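Local coordinates for cellulose hydrolase (Bacillus licheniformis, PDB 4YZT), which hydrolyses internal beta-1,4-glucosidic bonds of cellulose as a multi-modular endoglucanase of glycoside hydrolase family 5, at residues A[164-169]-A[197-202]; A[170-175]-A[208-213]; A[350-355]-A[397-402]; A[341-346]-A[427-432]. All blocks are in the same frame, centred on the assembly; numbering follows the deposited sequence.

Contact 1 of 4, residues A[164-169]-A[197-202]; sequences TGMSAY and GGLEDN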
loop_
_atom_site.group_PDB
_atom_site.type_symbol
_atom_site.label_atom_id
_atom_site.label_comp_id
_atom_site.label_asym_id
_atom_site.label_seq_id
_atom_site.Cartn_x
_atom_site.Cartn_y
_atom_site.Cartn_z
ATOM N N THR A 164 10.756 -4.097 -17.493
ATOM C CA THR A 164 11.389 -2.871 -17.964
ATOM C C THR A 164 12.635 -3.147 -18.825
ATOM O O THR A 164 13.105 -4.284 -18.913
ATOM C CB THR A 164 11.757 -1.990 -16.771
ATOM O OG1 THR A 164 12.130 -0.690 -17.235
ATOM C CG2 THR A 164 12.891 -2.639 -15.977
ATOM N N GLY A 165 13.148 -2.116 -19.488
ATOM C CA GLY A 165 14.412 -2.224 -20.211
ATOM C C GLY A 165 14.291 -2.887 -21.571
ATOM O O GLY A 165 15.281 -3.370 -22.126
ATOM N N MET A 166 13.076 -2.905 -22.113
ATOM C CA MET A 166 12.817 -3.493 -23.424
ATOM C C MET A 166 11.744 -2.665 -24.123
ATOM O O MET A 166 11.051 -1.884 -23.482
ATOM C CB MET A 166 12.371 -4.954 -23.290
ATOM C CG MET A 166 10.962 -5.128 -22.729
ATOM S SD MET A 166 10.587 -6.842 -22.268
ATOM C CE MET A 166 11.370 -6.917 -20.643
ATOM N N SER A 167 11.610 -2.831 -25.434
ATOM C CA SER A 167 10.587 -2.112 -26.183
ATOM C C SER A 167 9.209 -2.741 -25.972
ATOM O O SER A 167 9.093 -3.820 -25.395
ATOM C CB SER A 167 10.932 -2.094 -27.673
ATOM O OG SER A 167 10.820 -3.395 -28.232
ATOM N N ALA A 168 8.166 -2.052 -26.430
ATOM C CA ALA A 168 6.812 -2.578 -26.332
ATOM C C ALA A 168 6.685 -3.836 -27.178
ATOM O O ALA A 168 5.961 -4.768 -26.829
ATOM C CB ALA A 168 5.797 -1.532 -26.770
ATOM N N TYR A 169 7.407 -3.860 -28.289
ATOM C CA TYR A 169 7.426 -5.018 -29.172
ATOM C C TYR A 169 8.038 -6.224 -28.475
ATOM O O TYR A 169 7.533 -7.345 -28.579
ATOM C CB TYR A 169 8.210 -4.704 -30.446
ATOM C CG TYR A 169 8.244 -5.847 -31.409
ATOM C CD1 TYR A 169 7.280 -5.955 -32.403
ATOM C CD2 TYR A 169 9.237 -6.819 -31.343
ATOM C CE1 TYR A 169 7.291 -6.997 -33.295
ATOM C CE2 TYR A 169 9.256 -7.875 -32.238
ATOM C CZ TYR A 169 8.277 -7.956 -33.212
ATOM O OH TYR A 169 8.266 -8.986 -34.133
ATOM N N GLY A 197 0.760 -8.316 -18.826
ATOM C CA GLY A 197 0.492 -6.892 -18.898
ATOM C C GLY A 197 1.454 -6.208 -19.838
ATOM O O GLY A 197 2.174 -6.880 -20.572
ATOM N N GLY A 198 1.463 -4.876 -19.811
ATOM C CA GLY A 198 2.393 -4.105 -20.615
ATOM C C GLY A 198 3.631 -3.734 -19.822
ATOM O O GLY A 198 3.820 -4.204 -18.698
ATOM N N LEU A 199 4.488 -2.902 -20.417
ATOM C CA LEU A 199 5.685 -2.420 -19.731
ATOM C C LEU A 199 5.363 -1.837 -18.357
ATOM O O LEU A 199 4.416 -1.069 -18.214
ATOM C CB LEU A 199 6.404 -1.364 -20.573
ATOM C CG LEU A 199 7.119 -1.982 -21.769
ATOM C CD1 LEU A 199 7.536 -0.911 -22.776
ATOM C CD2 LEU A 199 8.321 -2.771 -21.270
ATOM N N GLU A 200 6.158 -2.235 -17.366
ATOM C CA GLU A 200 6.086 -1.709 -16.005
ATOM C C GLU A 200 4.744 -1.957 -15.310
ATOM O O GLU A 200 4.437 -1.288 -14.323
ATOM C CB GLU A 200 6.411 -0.201 -16.011
ATOM C CG GLU A 200 7.817 0.101 -16.514
ATOM C CD GLU A 200 8.226 1.558 -16.341
ATOM O OE1 GLU A 200 7.342 2.438 -16.326
ATOM O OE2 GLU A 200 9.441 1.823 -16.222
ATOM N N ASP A 201 3.978 -2.940 -15.803
ATOM C CA ASP A 201 2.620 -3.201 -15.328
ATOM C C ASP A 201 1.820 -1.905 -15.292
ATOM O O ASP A 201 0.997 -1.690 -14.412
ATOM C CB ASP A 201 2.634 -3.860 -13.937
ATOM C CG ASP A 201 3.000 -5.339 -13.996
ATOM O OD1 ASP A 201 2.614 -6.017 -14.973
ATOM O OD2 ASP A 201 3.686 -5.820 -13.073
ATOM N N ASN A 202 2.081 -1.030 -16.254
ATOM C CA ASN A 202 1.480 0.292 -16.239
ATOM C C ASN A 202 0.172 0.307 -17.030
ATOM O O ASN A 202 0.056 -0.302 -18.096
ATOM C CB ASN A 202 2.479 1.334 -16.776
ATOM C CG ASN A 202 1.858 2.706 -16.955
ATOM O OD1 ASN A 202 1.271 2.992 -17.997
ATOM N ND2 ASN A 202 1.988 3.562 -15.946
#

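Contact 2 of 4, residues A[170-175]-A[208-213]; sequences QMNLLN and HSFEPP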
loop_
_atom_site.group_PDB
_atom_site.type_symbol
_atom_site.label_atom_id
_atom_site.label_comp_id
_atom_site.label_asym_id
_atom_site.label_seq_id
_atom_site.Cartn_x
_atom_site.Cartn_y
_atom_site.Cartn_z
ATOM N N GLN A 170 9.147 -5.985 -27.778
ATOM C CA GLN A 170 9.826 -7.045 -27.047
ATOM C C GLN A 170 8.971 -7.583 -25.906
ATOM O O GLN A 170 8.969 -8.780 -25.619
ATOM C CB GLN A 170 11.151 -6.527 -26.498
ATOM C CG GLN A 170 12.227 -6.333 -27.546
ATOM C CD GLN A 170 13.519 -5.870 -26.912
ATOM O OE1 GLN A 170 13.588 -4.767 -26.369
ATOM N NE2 GLN A 170 14.542 -6.725 -26.947
ATOM N N MET A 171 8.253 -6.678 -25.254
ATOM C CA MET A 171 7.318 -7.053 -24.207
ATOM C C MET A 171 6.252 -7.995 -24.753
ATOM O O MET A 171 5.938 -9.024 -24.157
ATOM C CB MET A 171 6.651 -5.818 -23.615
ATOM C CG MET A 171 5.561 -6.166 -22.621
ATOM S SD MET A 171 6.218 -6.494 -20.972
ATOM C CE MET A 171 5.783 -8.201 -20.726
ATOM N N ASN A 172 5.687 -7.631 -25.895
ATOM C CA ASN A 172 4.662 -8.468 -26.494
ATOM C C ASN A 172 5.229 -9.817 -26.951
ATOM O O ASN A 172 4.570 -10.851 -26.805
ATOM C CB ASN A 172 3.980 -7.721 -27.639
ATOM C CG ASN A 172 3.069 -6.596 -27.135
ATOM O OD1 ASN A 172 2.440 -6.703 -26.069
ATOM N ND2 ASN A 172 2.999 -5.509 -27.896
ATOM N N LEU A 173 6.461 -9.812 -27.460
ATOM C CA LEU A 173 7.153 -11.051 -27.801
ATOM C C LEU A 173 7.369 -11.905 -26.561
ATOM O O LEU A 173 7.180 -13.120 -26.593
ATOM C CB LEU A 173 8.509 -10.768 -28.471
ATOM C CG LEU A 173 9.429 -11.981 -28.696
ATOM C CD1 LEU A 173 8.777 -12.973 -29.639
ATOM C CD2 LEU A 173 10.805 -11.573 -29.236
ATOM N N LEU A 174 7.778 -11.261 -25.472
ATOM C CA LEU A 174 8.116 -11.977 -24.255
ATOM C C LEU A 174 6.859 -12.660 -23.733
ATOM O O LEU A 174 6.902 -13.825 -23.361
ATOM C CB LEU A 174 8.708 -11.029 -23.209
ATOM C CG LEU A 174 9.161 -11.552 -21.840
ATOM C CD1 LEU A 174 10.133 -10.547 -21.209
ATOM C CD2 LEU A 174 7.981 -11.770 -20.907
ATOM N N ASN A 175 5.749 -11.928 -23.709
ATOM C CA ASN A 175 4.479 -12.505 -23.251
ATOM C C ASN A 175 4.075 -13.724 -24.067
ATOM O O ASN A 175 3.676 -14.754 -23.506
ATOM C CB ASN A 175 3.355 -11.464 -23.304
ATOM C CG ASN A 175 3.435 -10.466 -22.171
ATOM O OD1 ASN A 175 4.105 -10.710 -21.167
ATOM N ND2 ASN A 175 2.732 -9.342 -22.313
ATOM N N HIS A 208 -2.242 1.233 -24.615
ATOM C CA HIS A 208 -1.710 1.852 -25.835
ATOM C C HIS A 208 -0.586 1.119 -26.556
ATOM O O HIS A 208 -0.356 1.372 -27.738
ATOM C CB HIS A 208 -1.225 3.269 -25.518
ATOM C CG HIS A 208 -2.284 4.143 -24.930
ATOM N ND1 HIS A 208 -3.492 4.370 -25.554
ATOM C CD2 HIS A 208 -2.321 4.840 -23.772
ATOM C CE1 HIS A 208 -4.231 5.165 -24.801
ATOM N NE2 HIS A 208 -3.541 5.466 -23.714
ATOM N N SER A 209 0.131 0.240 -25.866
ATOM C CA SER A 209 1.287 -0.419 -26.474
ATOM C C SER A 209 1.166 -1.939 -26.416
ATOM O O SER A 209 1.762 -2.681 -27.203
ATOM C CB SER A 209 2.567 0.032 -25.775
ATOM O OG SER A 209 2.547 1.436 -25.569
ATOM N N PHE A 210 0.371 -2.388 -25.471
ATOM C CA PHE A 210 0.133 -3.799 -25.243
ATOM C C PHE A 210 -0.765 -4.390 -26.319
ATOM O O PHE A 210 -1.669 -3.719 -26.815
ATOM C CB PHE A 210 -0.496 -3.953 -23.861
ATOM C CG PHE A 210 -0.963 -5.335 -23.530
ATOM C CD1 PHE A 210 -0.076 -6.286 -23.054
ATOM C CD2 PHE A 210 -2.304 -5.664 -23.623
ATOM C CE1 PHE A 210 -0.517 -7.550 -22.705
ATOM C CE2 PHE A 210 -2.749 -6.937 -23.278
ATOM C CZ PHE A 210 -1.854 -7.874 -22.817
ATOM N N GLU A 211 -0.513 -5.642 -26.688
ATOM C CA GLU A 211 -1.493 -6.404 -27.458
ATOM C C GLU A 211 -1.674 -7.774 -26.813
ATOM O O GLU A 211 -0.692 -8.444 -26.495
ATOM C CB GLU A 211 -1.078 -6.543 -28.926
ATOM C CG GLU A 211 -1.195 -5.251 -29.724
ATOM C CD GLU A 211 -2.609 -4.660 -29.704
ATOM O OE1 GLU A 211 -3.586 -5.417 -29.881
ATOM O OE2 GLU A 211 -2.742 -3.433 -29.505
ATOM N N PRO A 212 -2.935 -8.185 -26.605
ATOM C CA PRO A 212 -3.219 -9.464 -25.941
ATOM C C PRO A 212 -2.687 -10.651 -26.739
ATOM O O PRO A 212 -2.868 -10.697 -27.960
ATOM C CB PRO A 212 -4.756 -9.510 -25.883
ATOM C CG PRO A 212 -5.223 -8.136 -26.214
ATOM C CD PRO A 212 -4.162 -7.523 -27.075
ATOM N N PRO A 213 -2.022 -11.598 -26.067
ATOM C CA PRO A 213 -1.685 -12.829 -26.786
ATOM C C PRO A 213 -2.958 -13.517 -27.278
ATOM O O PRO A 213 -4.034 -13.333 -26.691
ATOM C CB PRO A 213 -0.977 -13.686 -25.735
ATOM C CG PRO A 213 -0.535 -12.725 -24.663
ATOM C CD PRO A 213 -1.502 -11.579 -24.685
HETATM O O HOH W 1 1.421 -9.049 -24.730
#

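Contact 3 of 4, residues A[350-355]-A[397-402]; sequences QSISDQ and CLAKLL. With EDO (1,2-ethanediol), chain C.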
loop_
_atom_site.group_PDB
_atom_site.type_symbol
_atom_site.label_atom_id
_atom_site.label_comp_id
_atom_site.label_asym_id
_atom_site.label_seq_id
_atom_site.Cartn_x
_atom_site.Cartn_y
_atom_site.Cartn_z
ATOM N N GLN A 350 -8.281 23.499 26.931
ATOM C CA GLN A 350 -9.198 24.234 26.068
ATOM C C GLN A 350 -10.631 24.168 26.602
ATOM O O GLN A 350 -10.976 23.262 27.366
ATOM C CB GLN A 350 -9.145 23.708 24.629
ATOM C CG GLN A 350 -9.988 22.470 24.369
ATOM C CD GLN A 350 -10.178 22.177 22.871
ATOM O OE1 GLN A 350 -9.225 21.875 22.146
ATOM N NE2 GLN A 350 -11.422 22.258 22.411
ATOM N N SER A 351 -11.455 25.142 26.230
ATOM C CA SER A 351 -12.872 25.072 26.564
ATOM C C SER A 351 -13.512 23.974 25.714
ATOM O O SER A 351 -13.158 23.796 24.541
ATOM C CB SER A 351 -13.568 26.419 26.334
ATOM O OG SER A 351 -13.525 26.776 24.962
ATOM N N ILE A 352 -14.436 23.215 26.291
ATOM C CA ILE A 352 -15.021 22.114 25.535
ATOM C C ILE A 352 -16.441 22.445 25.083
ATOM O O ILE A 352 -17.254 22.940 25.862
ATOM C CB ILE A 352 -15.018 20.815 26.351
ATOM C CG1 ILE A 352 -13.580 20.450 26.728
ATOM C CG2 ILE A 352 -15.660 19.683 25.566
ATOM C CD1 ILE A 352 -13.481 19.309 27.707
ATOM N N SER A 353 -16.723 22.180 23.810
ATOM C CA SER A 353 -18.049 22.421 23.258
ATOM C C SER A 353 -18.495 21.188 22.507
ATOM O O SER A 353 -17.716 20.244 22.343
ATOM C CB SER A 353 -18.050 23.644 22.337
ATOM O OG SER A 353 -17.191 23.441 21.227
ATOM N N ASP A 354 -19.745 21.186 22.051
ATOM C CA ASP A 354 -20.251 20.057 21.282
ATOM C C ASP A 354 -19.376 19.847 20.050
ATOM O O ASP A 354 -18.848 20.804 19.478
ATOM C CB ASP A 354 -21.709 20.275 20.882
ATOM C CG ASP A 354 -22.637 20.355 22.080
ATOM O OD1 ASP A 354 -22.220 19.964 23.189
ATOM O OD2 ASP A 354 -23.785 20.816 21.913
ATOM N N GLN A 355 -19.214 18.584 19.665
ATOM C CA GLN A 355 -18.349 18.211 18.558
ATOM C C GLN A 355 -19.143 17.592 17.420
ATOM O O GLN A 355 -19.890 16.647 17.635
ATOM C CB GLN A 355 -17.288 17.217 19.023
ATOM C CG GLN A 355 -16.420 16.699 17.903
ATOM C CD GLN A 355 -15.571 17.795 17.299
ATOM O OE1 GLN A 355 -15.082 18.681 18.013
ATOM N NE2 GLN A 355 -15.395 17.752 15.978
ATOM N N CYS A 397 -20.548 14.834 27.381
ATOM C CA CYS A 397 -20.061 13.493 27.082
ATOM C C CYS A 397 -18.562 13.516 26.780
ATOM O O CYS A 397 -17.810 12.705 27.315
ATOM C CB CYS A 397 -20.836 12.874 25.910
ATOM S SG CYS A 397 -20.166 11.289 25.323
ATOM N N LEU A 398 -18.126 14.448 25.935
ATOM C CA LEU A 398 -16.701 14.594 25.629
ATOM C C LEU A 398 -15.846 14.758 26.880
ATOM O O LEU A 398 -14.753 14.199 26.970
ATOM C CB LEU A 398 -16.457 15.793 24.714
ATOM C CG LEU A 398 -16.679 15.630 23.220
ATOM C CD1 LEU A 398 -16.486 16.979 22.557
ATOM C CD2 LEU A 398 -15.704 14.604 22.651
ATOM N N ALA A 399 -16.345 15.541 27.833
ATOM C CA ALA A 399 -15.612 15.805 29.068
ATOM C C ALA A 399 -15.366 14.513 29.837
ATOM O O ALA A 399 -14.275 14.288 30.354
ATOM C CB ALA A 399 -16.362 16.806 29.930
ATOM N N LYS A 400 -16.375 13.653 29.889
ATOM C CA LYS A 400 -16.241 12.385 30.594
ATOM C C LYS A 400 -15.197 11.490 29.922
ATOM O O LYS A 400 -14.402 10.839 30.596
ATOM C CB LYS A 400 -17.594 11.672 30.676
ATOM N N LEU A 401 -15.187 11.477 28.592
ATOM C CA LEU A 401 -14.281 10.607 27.850
ATOM C C LEU A 401 -12.816 11.011 27.995
ATOM O O LEU A 401 -11.920 10.173 27.899
ATOM C CB LEU A 401 -14.662 10.592 26.370
ATOM C CG LEU A 401 -16.046 10.040 26.040
ATOM C CD1 LEU A 401 -16.307 10.156 24.550
ATOM C CD2 LEU A 401 -16.146 8.601 26.507
ATOM N N LEU A 402 -12.574 12.297 28.218
ATOM C CA LEU A 402 -11.210 12.810 28.286
ATOM C C LEU A 402 -10.505 12.423 29.582
ATOM O O LEU A 402 -11.119 12.387 30.654
ATOM C CB LEU A 402 -11.216 14.331 28.119
ATOM C CG LEU A 402 -11.480 14.797 26.686
ATOM C CD1 LEU A 402 -11.648 16.308 26.625
ATOM C CD2 LEU A 402 -10.353 14.344 25.768
HETATM C C1 EDO C . -8.969 18.968 28.633
HETATM O O1 EDO C . -7.860 19.588 29.295
HETATM C C2 EDO C . -9.805 20.045 27.950
HETATM O O2 EDO C . -10.209 21.018 28.924
#

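Contact 4 of 4, residues A[341-346]-A[427-432]; sequences PADLFI and DIILYD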
loop_
_atom_site.group_PDB
_atom_site.type_symbol
_atom_site.label_atom_id
_atom_site.label_comp_id
_atom_site.label_asym_id
_atom_site.label_seq_id
_atom_site.Cartn_x
_atom_site.Cartn_y
_atom_site.Cartn_z
ATOM N N PRO A 341 -14.215 14.029 11.600
ATOM C CA PRO A 341 -12.851 13.500 11.614
ATOM C C PRO A 341 -12.770 12.079 12.144
ATOM O O PRO A 341 -13.666 11.640 12.861
ATOM C CB PRO A 341 -12.121 14.467 12.561
ATOM C CG PRO A 341 -13.175 14.843 13.557
ATOM C CD PRO A 341 -14.495 14.854 12.793
ATOM N N ALA A 342 -11.693 11.383 11.809
ATOM C CA ALA A 342 -11.422 10.067 12.370
ATOM C C ALA A 342 -10.561 10.188 13.620
ATOM O O ALA A 342 -10.582 9.319 14.487
ATOM C CB ALA A 342 -10.745 9.176 11.339
ATOM N N ASP A 343 -9.775 11.258 13.683
ATOM C CA ASP A 343 -8.990 11.582 14.869
ATOM C C ASP A 343 -9.444 12.918 15.429
ATOM O O ASP A 343 -9.335 13.949 14.761
ATOM C CB ASP A 343 -7.499 11.638 14.540
ATOM C CG ASP A 343 -6.828 10.279 14.600
ATOM O OD1 ASP A 343 -7.216 9.435 15.439
ATOM O OD2 ASP A 343 -5.889 10.058 13.807
ATOM N N LEU A 344 -9.953 12.910 16.655
ATOM C CA LEU A 344 -10.385 14.149 17.278
ATOM C C LEU A 344 -9.336 14.629 18.287
ATOM O O LEU A 344 -9.112 13.976 19.306
ATOM C CB LEU A 344 -11.744 13.959 17.948
ATOM C CG LEU A 344 -12.287 15.187 18.674
ATOM C CD1 LEU A 344 -12.434 16.318 17.665
ATOM C CD2 LEU A 344 -13.615 14.865 19.341
ATOM N N PHE A 345 -8.697 15.761 17.986
ATOM C CA PHE A 345 -7.672 16.351 18.847
ATOM C C PHE A 345 -8.256 17.427 19.767
ATOM O O PHE A 345 -8.853 18.397 19.302
ATOM C CB PHE A 345 -6.542 16.965 18.008
ATOM C CG PHE A 345 -5.690 15.956 17.289
ATOM C CD1 PHE A 345 -4.552 15.431 17.891
ATOM C CD2 PHE A 345 -6.015 15.539 16.009
ATOM C CE1 PHE A 345 -3.753 14.503 17.214
ATOM C CE2 PHE A 345 -5.225 14.613 15.337
ATOM C CZ PHE A 345 -4.096 14.103 15.936
ATOM N N ILE A 346 -8.090 17.249 21.071
ATOM C CA ILE A 346 -8.544 18.237 22.042
ATOM C C ILE A 346 -7.327 18.735 22.826
ATOM O O ILE A 346 -6.574 17.936 23.384
ATOM C CB ILE A 346 -9.621 17.638 22.997
ATOM C CG1 ILE A 346 -10.909 17.357 22.219
ATOM C CG2 ILE A 346 -9.911 18.579 24.164
ATOM C CD1 ILE A 346 -11.868 16.466 22.943
ATOM N N ASP A 427 -10.650 8.142 17.301
ATOM C CA ASP A 427 -9.806 8.327 18.476
ATOM C C ASP A 427 -10.057 9.703 19.072
ATOM O O ASP A 427 -10.112 10.698 18.343
ATOM C CB ASP A 427 -8.324 8.181 18.128
ATOM C CG ASP A 427 -7.893 6.739 17.928
ATOM O OD1 ASP A 427 -8.739 5.823 17.964
ATOM O OD2 ASP A 427 -6.683 6.524 17.721
ATOM N N ILE A 428 -10.245 9.751 20.388
ATOM C CA ILE A 428 -10.326 11.017 21.097
ATOM C C ILE A 428 -8.956 11.254 21.737
ATOM O O ILE A 428 -8.563 10.531 22.637
ATOM C CB ILE A 428 -11.429 11.012 22.162
ATOM C CG1 ILE A 428 -12.768 10.604 21.541
ATOM C CG2 ILE A 428 -11.492 12.375 22.858
ATOM C CD1 ILE A 428 -13.802 11.700 21.493
ATOM N N ILE A 429 -8.239 12.259 21.252
ATOM C CA ILE A 429 -6.841 12.445 21.602
ATOM C C ILE A 429 -6.607 13.737 22.374
ATOM O O ILE A 429 -6.889 14.826 21.870
ATOM C CB ILE A 429 -5.955 12.472 20.339
ATOM C CG1 ILE A 429 -6.218 11.241 19.465
ATOM C CG2 ILE A 429 -4.483 12.592 20.720
ATOM C CD1 ILE A 429 -5.521 11.299 18.100
ATOM N N LEU A 430 -6.090 13.618 23.592
ATOM C CA LEU A 430 -5.647 14.788 24.335
ATOM C C LEU A 430 -4.223 15.165 23.937
ATOM O O LEU A 430 -3.335 14.316 23.949
ATOM C CB LEU A 430 -5.710 14.524 25.843
ATOM C CG LEU A 430 -5.429 15.696 26.795
ATOM C CD1 LEU A 430 -6.507 16.764 26.662
ATOM C CD2 LEU A 430 -5.345 15.201 28.243
ATOM N N TYR A 431 -4.000 16.424 23.587
ATOM C CA TYR A 431 -2.645 16.859 23.239
ATOM C C TYR A 431 -2.290 18.162 23.915
ATOM O O TYR A 431 -3.159 18.850 24.468
ATOM C CB TYR A 431 -2.467 17.002 21.722
ATOM C CG TYR A 431 -2.948 18.316 21.141
ATOM C CD1 TYR A 431 -4.281 18.494 20.796
ATOM C CD2 TYR A 431 -2.069 19.371 20.923
ATOM C CE1 TYR A 431 -4.726 19.682 20.258
ATOM C CE2 TYR A 431 -2.508 20.569 20.389
ATOM C CZ TYR A 431 -3.836 20.714 20.051
ATOM O OH TYR A 431 -4.273 21.902 19.523
ATOM N N ASP A 432 -0.997 18.476 23.890
ATOM C CA ASP A 432 -0.485 19.733 24.414
ATOM C C ASP A 432 0.658 20.162 23.506
ATOM O O ASP A 432 1.075 19.386 22.637
ATOM C CB ASP A 432 -0.021 19.575 25.861
ATOM C CG ASP A 432 -0.169 20.853 26.660
ATOM O OD1 ASP A 432 -0.394 21.924 26.052
ATOM O OD2 ASP A 432 -0.069 20.784 27.898
#

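Contact 1 of 4, residues A[164-169]-A[197-202]
Leu-199 reaches out of the loop 197-202 and lays both methyls of its fork against the turn that leads into helix 168-184. Its chi1 of -73° sets CG beside the backbone N, and with chi2 at 166° the two methyls come to lie against Met-166 and Ala-168. The branches divide the work. Leu-199 CD2 sits 3.8 Å from Met-166 CG, where the two side chains cross obliquely, and close to Met-166 O as well. Leu-199 CD1 packs on that same carbonyl oxygen and lies 3.9 Å from Ala-168 N at the start of the helix. The leucine tip therefore meets more backbone than side chain. An alanine here would probably strip the two methyls from Met-166 CG and from the backbone at Met-166 O and Ala-168 N, opening a gap there. At the other end of the contact Thr-164 OG1, anti to its backbone N, comes 3.8 Å from Glu-200 OE2, too far for a bond. The turn that follows Leu-199 is set within the loop itself, with Asp-201 N bonded to Gly-198 O and Asn-202 N to Leu-199 O. Between 164-169 and 197-202 the evidence is thus for dispersion packing and no hydrogen bond; polar links just before the first segment complete the join, Asp-201 OD2 accepting from the backbone N of the glycan-pocket residue Glu-162 and Glu-200 bonding through its backbone to Pro-163.

Contact 2 of 4, residues A[170-175]-A[208-213]
Asn-172, on helix 168-184, grips the extended backbone of 208-213 with both ends of its amide, and this pair of hydrogen bonds carries the direct polar part of the contact. Its CG is anti to the carbonyl carbon (chi1 -72°), which carries the amide out from the helix. Asn-172 ND2 donates to Ser-209 O at 3.2 Å, with that oxygen close to the amide plane. In return, Glu-211 N donates to Asn-172 OD1, also 3.2 Å away; the N-H points almost straight at the oxygen but comes from above the carbonyl plane, at a C=O...N angle of 106°. Bonded to the backbone at both ends, the amide is unlikely to flip.

A water adds a second, indirect set of bonds. It donates to Asn-172 OD1 at 2.9 Å and to Glu-211 O at 2.8 Å, and it accepts from Asn-175 ND2 at 2.8 Å. Asn-172 OD1 thus has two donors, and Asn-175 ND2, one turn further on, spends its other bond on Gly-197 O.

The remaining contacts are van der Waals. Asn-175 ND2 lies in the plane of the Phe-210 ring at its edge, 3.7 Å from CE1, the amide and ring planes being 67° apart. Beyond it, Asn-175 CB meets Pro-213 CG at 4.3 Å.

In the fold, Asn-175, Phe-210 and Pro-213 all rest on Val-196 of barrel strand 194-196. Leu-173 and Leu-174 turn to helix 130-147, so helix 168-184 lies between that helix and the connection from helix 203-208 to strand 218-224.

Contact 3 of 4, residues A[350-355]-A[397-402]
Ile-352 supplies most of the apolar packing between the loop 350-355 and helix 395-401 with the residue after it. CG1 stands anti to the carbonyl carbon (chi1 -59°) and the chain runs on extended, so that Ile-352 CD1 meets Leu-402 CD1 tip to tip at 3.7 Å. The same Ile-352 CD1 skirts the exposed Ala-399, 4.4 Å from Ala-399 CB. On the other branch, Ile-352 CG2 faces Leu-398 CB at 4.1 Å. An alanine in place of Ile-352 would probably take away the loop-side partner of Leu-402 CD1 and the contact on Leu-398 CB, opening a gap between the loop and the helix end. Leu-398 makes a second apolar patch further along the loop, Leu-398 CD1 lying 3.6 Å from Gln-355 CB.

The segments exchange no polar bond; the nearest approach of a polar atom is Ser-353 O, 3.5 Å from Leu-398 CD1. Polar bonds instead hold Gln-350 to its chain neighbours: Gln-350 NE2 donates to Ser-351 O at 3.1 Å, while OE1 accepts from Lys-347 N at the end of strand 338-347.

One ethanediol, probably from the crystallisation liquor, sits at the margin. Its O2 donates to Gln-350 O at 2.8 Å, and its C2 is 3.8 Å from Ile-352 CD1.

Around the contact, Leu-398 packs on Leu-344 and Ile-428, and Leu-402 on Ile-346 and Ile-428, so the helix and its C-terminal end lie across adjacent strands 338-347 and 424-431 of the X2 module. Asp-354 OD1 accepts from Ala-395 N at the start of the helix, and Gln-355 opens strand 355-360, bonded through its backbone to Ile-393 of strand 390-393.

Contact 4 of 4, residues A[341-346]-A[427-432]
Phe-345 CG and Ile-429 CG1 both stand anti to the carbonyl carbon (chi1 -69° and -53°), and both residues leave the same face of the sheet. With these torsions they run side by side, and the extended chi2 of Ile-429 brings its CD1 over one face of the Phe-345 ring in a CH-pi contact, 4.1 Å from the centroid and 25° off the ring normal, while Tyr-431 CD1 approaches the ring's edge. On the other side of the sheet, Leu-344 CD2 meets Ile-428 CD1 at 3.8 Å, and Ile-346 CD1 lies near Ile-428 CG2.

The backbones are parallel neighbours. Leu-344 bonds to Asp-427 O through N (2.8 Å) and to Ile-429 N through O (2.7 Å). Ile-346 repeats this between Ile-429 O and Tyr-431 N, and Asp-427 N donates to Ala-342 O.

Asp-343 and Asp-427 stand side by side, OD1 of the first 3.7 Å from OD2 of the second. Lys-280, from helix 280-296 of the catalytic module, forms salt bridges to both oxygens, and Gln-413 NE2 donates to Asp-427 OD1. The lysine probably offsets the repulsion between the carboxylates, which is consistent with the acidic pair helping to hold the X2 module against the barrel.

In the fold
The four contacts form two touching pairs in different modules. Contacts 1 and 2 share helix 168-184 of the TIM barrel, their centres about 8 Å apart; Ala-168 CB packs 3.7 Å from Ser-209 CB where they meet. Contact 1 lies near the bound cellotetraose without touching it: the Glu-200 side chain is about 8 Å from a glucose unit, and segment 164-169 follows pocket residues Asn-161 and Glu-162. Contact 3 is nested in the chain between the strands of contact 4, centres about 11 Å apart, with Leu-398 CD2 3.7 Å from Ile-428 CD1. Contact 4 lies about 46 Å from contact 1, centre to centre, across the chain's middle.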